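Aspartate aminotransferase (Leishmania major, PDB 4H51) catalyses the pyridoxal 5'-phosphate-dependent transfer of an amino group from L-aspartate to 2-oxoglutarate, working as a homodimer. Local coordinates at the interface of chains A and B. Sequence-based numbering; all coordinates share one arbitrary frame. Chains: chain A/B, Aspartate aminotransferase.

The interface of chains A and B. Residues chain A 116, 119-120, 123, 147, 149, 153, 273; chain B 299-304.
Bends at chi2 (-52°) and chi3 curl A:Arg273 over the B:Tyr302–B:Cys304 loop, whereas B:Arg299, anti at chi1 and bent at chi2 (52°), lays its guanidinium over the side chain of A:Asn149. A:Arg273 grips two backbone carbonyls: NH2 donates almost straight to B:Tyr302 O at 3.0 Å, in the guanidinium plane, and NE gives a more bent bond to B:Cys304 O at 2.8 Å. Both nitrogens lie above the carbonyl planes. The A:Asn149 and B:Arg299 chains cross obliquely, but the amide stacks nearly parallel on the guanidinium, toward its rim, while A:Asn149 ND2 donates to B:Arg299 O (2.9 Å), fixing the amide's rotation. The guanidinium meets the A:Trp147 ring tip to tip and nearly perpendicular; B:Arg299 NH2 and A:Trp147 NE1 share a water, the indole leg being longer. In-plane, B:Arg299 NH1 donates to B:Thr303 OG1 (2.9 Å), positioning this hydroxyl, which hydrogen-bonds A:Thr119 OG1 at 2.7 Å, the side chains crossing at about a right angle. B:Tyr302 lies alongside A:Leu116, CB to CB 3.8 Å, its CG in the crowded position (chi1 60°). A second water joins A:Ser123 OG and A:Val153 O to B:Glu300 O. The subunits thus share an active site: in this family B:Arg299 binds the substrate's distal carboxylate, A:Trp147 covers the cofactor ring, and A:Thr119 and A:Arg273 serve its phosphate. In this two-fold homodimer interface, the loop following B helix 287-299 packs against the end of A strand 110-116, helix 117-129, the first turns of helix 149-156 and the loop bearing A:Arg273.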
loop_
_atom_site.group_PDB
_atom_site.type_symbol
_atom_site.label_atom_id
_atom_site.label_comp_id
_atom_site.label_asym_id
_atom_site.label_seq_id
_atom_site.Cartn_x
_atom_site.Cartn_y
_atom_site.Cartn_z
ATOM N N LEU A 116 2.962 3.756 -3.185
ATOM C CA LEU A 116 2.462 4.146 -1.873
ATOM C C LEU A 116 3.395 5.204 -1.290
ATOM O O LEU A 116 4.193 4.949 -0.330
ATOM C CB LEU A 116 2.337 2.905 -0.969
ATOM C CG LEU A 116 1.501 1.767 -1.626
ATOM C CD1 LEU A 116 1.506 0.480 -0.850
ATOM C CD2 LEU A 116 0.054 2.182 -1.905
ATOM N N THR A 119 7.848 6.255 0.598
ATOM C CA THR A 119 8.324 5.047 1.218
ATOM C C THR A 119 8.087 3.898 0.258
ATOM O O THR A 119 8.963 3.062 0.012
ATOM C CB THR A 119 7.610 4.719 2.535
ATOM O OG1 THR A 119 7.748 5.797 3.464
ATOM C CG2 THR A 119 8.234 3.514 3.140
ATOM N N GLY A 120 6.856 3.796 -0.254
ATOM C CA GLY A 120 6.545 2.729 -1.222
ATOM C C GLY A 120 7.436 2.772 -2.453
ATOM O O GLY A 120 7.840 1.716 -2.971
ATOM N N SER A 123 10.888 1.331 -1.435
ATOM C CA SER A 123 10.730 -0.127 -1.349
ATOM C C SER A 123 10.651 -0.777 -2.719
ATOM O O SER A 123 11.354 -1.719 -2.992
ATOM C CB SER A 123 9.480 -0.502 -0.562
ATOM O OG SER A 123 9.445 -1.886 -0.363
ATOM N N TRP A 147 17.890 9.190 6.529
ATOM C CA TRP A 147 16.571 8.820 7.036
ATOM C C TRP A 147 16.603 7.397 7.598
ATOM O O TRP A 147 16.965 6.487 6.869
ATOM C CB TRP A 147 15.620 8.899 5.839
ATOM C CG TRP A 147 14.152 8.704 6.111
ATOM C CD1 TRP A 147 13.377 9.386 7.027
ATOM C CD2 TRP A 147 13.224 7.832 5.401
ATOM N NE1 TRP A 147 12.067 8.952 6.989
ATOM C CE2 TRP A 147 11.916 8.021 6.030
ATOM C CE3 TRP A 147 13.341 6.916 4.368
ATOM C CZ2 TRP A 147 10.797 7.358 5.590
ATOM C CZ3 TRP A 147 12.199 6.233 3.972
ATOM C CH2 TRP A 147 10.969 6.472 4.556
ATOM N N ASN A 149 14.590 4.982 8.237
ATOM C CA ASN A 149 13.855 3.976 7.533
ATOM C C ASN A 149 14.556 3.545 6.251
ATOM O O ASN A 149 14.186 2.541 5.741
ATOM C CB ASN A 149 12.429 4.423 7.240
ATOM C CG ASN A 149 11.478 3.257 7.133
ATOM O OD1 ASN A 149 11.694 2.253 7.808
ATOM N ND2 ASN A 149 10.406 3.378 6.281
ATOM N N VAL A 153 14.046 -0.432 4.983
ATOM C CA VAL A 153 13.365 -0.621 3.686
ATOM C C VAL A 153 14.292 -1.419 2.771
ATOM O O VAL A 153 13.868 -2.395 2.144
ATOM C CB VAL A 153 12.965 0.763 3.075
ATOM C CG1 VAL A 153 12.500 0.616 1.638
ATOM C CG2 VAL A 153 11.873 1.418 3.934
ATOM N N ARG A 273 -0.922 9.021 0.787
ATOM C CA ARG A 273 0.101 8.113 0.264
ATOM C C ARG A 273 0.273 8.197 -1.248
ATOM O O ARG A 273 0.123 7.205 -1.953
ATOM C CB ARG A 273 -0.155 6.617 0.655
ATOM C CG ARG A 273 -0.643 6.356 2.053
ATOM C CD ARG A 273 0.145 6.957 3.239
ATOM N NE ARG A 273 1.505 6.448 3.309
ATOM C CZ ARG A 273 2.618 7.168 3.243
ATOM N NH1 ARG A 273 2.587 8.495 3.139
ATOM N NH2 ARG A 273 3.768 6.564 3.287
ATOM N N ARG B 299 6.054 -0.743 8.168
ATOM C CA ARG B 299 6.974 0.402 8.115
ATOM C C ARG B 299 8.050 0.231 7.047
ATOM O O ARG B 299 8.445 1.203 6.386
ATOM C CB ARG B 299 7.660 0.566 9.465
ATOM C CG ARG B 299 8.658 1.692 9.604
ATOM C CD ARG B 299 8.151 3.065 9.184
ATOM N NE ARG B 299 8.904 4.114 9.860
ATOM C CZ ARG B 299 9.064 5.375 9.433
ATOM N NH1 ARG B 299 8.572 5.805 8.280
ATOM N NH2 ARG B 299 9.736 6.238 10.181
ATOM N N GLU B 300 8.509 -0.994 6.859
ATOM C CA GLU B 300 9.604 -1.220 5.916
ATOM C C GLU B 300 9.119 -1.295 4.458
ATOM O O GLU B 300 9.931 -1.390 3.517
ATOM C CB GLU B 300 10.473 -2.390 6.371
ATOM C CG GLU B 300 9.923 -3.734 6.085
ATOM C CD GLU B 300 10.501 -4.872 6.945
ATOM O OE1 GLU B 300 10.066 -5.967 6.690
ATOM O OE2 GLU B 300 11.351 -4.683 7.848
ATOM N N GLU B 301 7.799 -1.261 4.284
ATOM C CA GLU B 301 7.161 -1.336 2.965
ATOM C C GLU B 301 6.551 0.005 2.526
ATOM O O GLU B 301 6.820 0.460 1.459
ATOM C CB GLU B 301 6.085 -2.390 2.949
ATOM C CG GLU B 301 6.627 -3.829 2.987
ATOM C CD GLU B 301 5.553 -4.914 3.224
ATOM O OE1 GLU B 301 4.362 -4.584 3.478
ATOM O OE2 GLU B 301 5.896 -6.145 3.204
ATOM N N TYR B 302 5.693 0.586 3.337
ATOM C CA TYR B 302 4.974 1.773 2.924
ATOM C C TYR B 302 4.716 2.731 4.085
ATOM O O TYR B 302 4.011 3.679 3.916
ATOM C CB TYR B 302 3.676 1.406 2.210
ATOM C CG TYR B 302 2.700 0.610 3.023
ATOM C CD1 TYR B 302 1.785 1.227 3.855
ATOM C CD2 TYR B 302 2.741 -0.785 3.020
ATOM C CE1 TYR B 302 0.899 0.486 4.624
ATOM C CE2 TYR B 302 1.847 -1.550 3.784
ATOM C CZ TYR B 302 0.955 -0.914 4.612
ATOM O OH TYR B 302 0.062 -1.650 5.379
ATOM N N THR B 303 5.341 2.491 5.240
ATOM C CA THR B 303 5.237 3.348 6.411
ATOM C C THR B 303 3.861 3.312 7.098
ATOM O O THR B 303 3.754 2.962 8.290
ATOM C CB THR B 303 5.688 4.808 6.117
ATOM O OG1 THR B 303 7.099 4.841 5.938
ATOM C CG2 THR B 303 5.351 5.718 7.285
ATOM N N CYS B 304 2.808 3.715 6.380
ATOM C CA CYS B 304 1.466 3.747 6.961
ATOM C C CYS B 304 0.417 3.792 5.869
ATOM O O CYS B 304 0.728 4.196 4.714
ATOM C CB CYS B 304 1.322 4.888 7.969
ATOM S SG CYS B 304 1.520 6.555 7.311
HETATM O O HOH W 1 11.188 -2.855 1.630
HETATM O O HOH W 2 9.790 9.166 9.301
#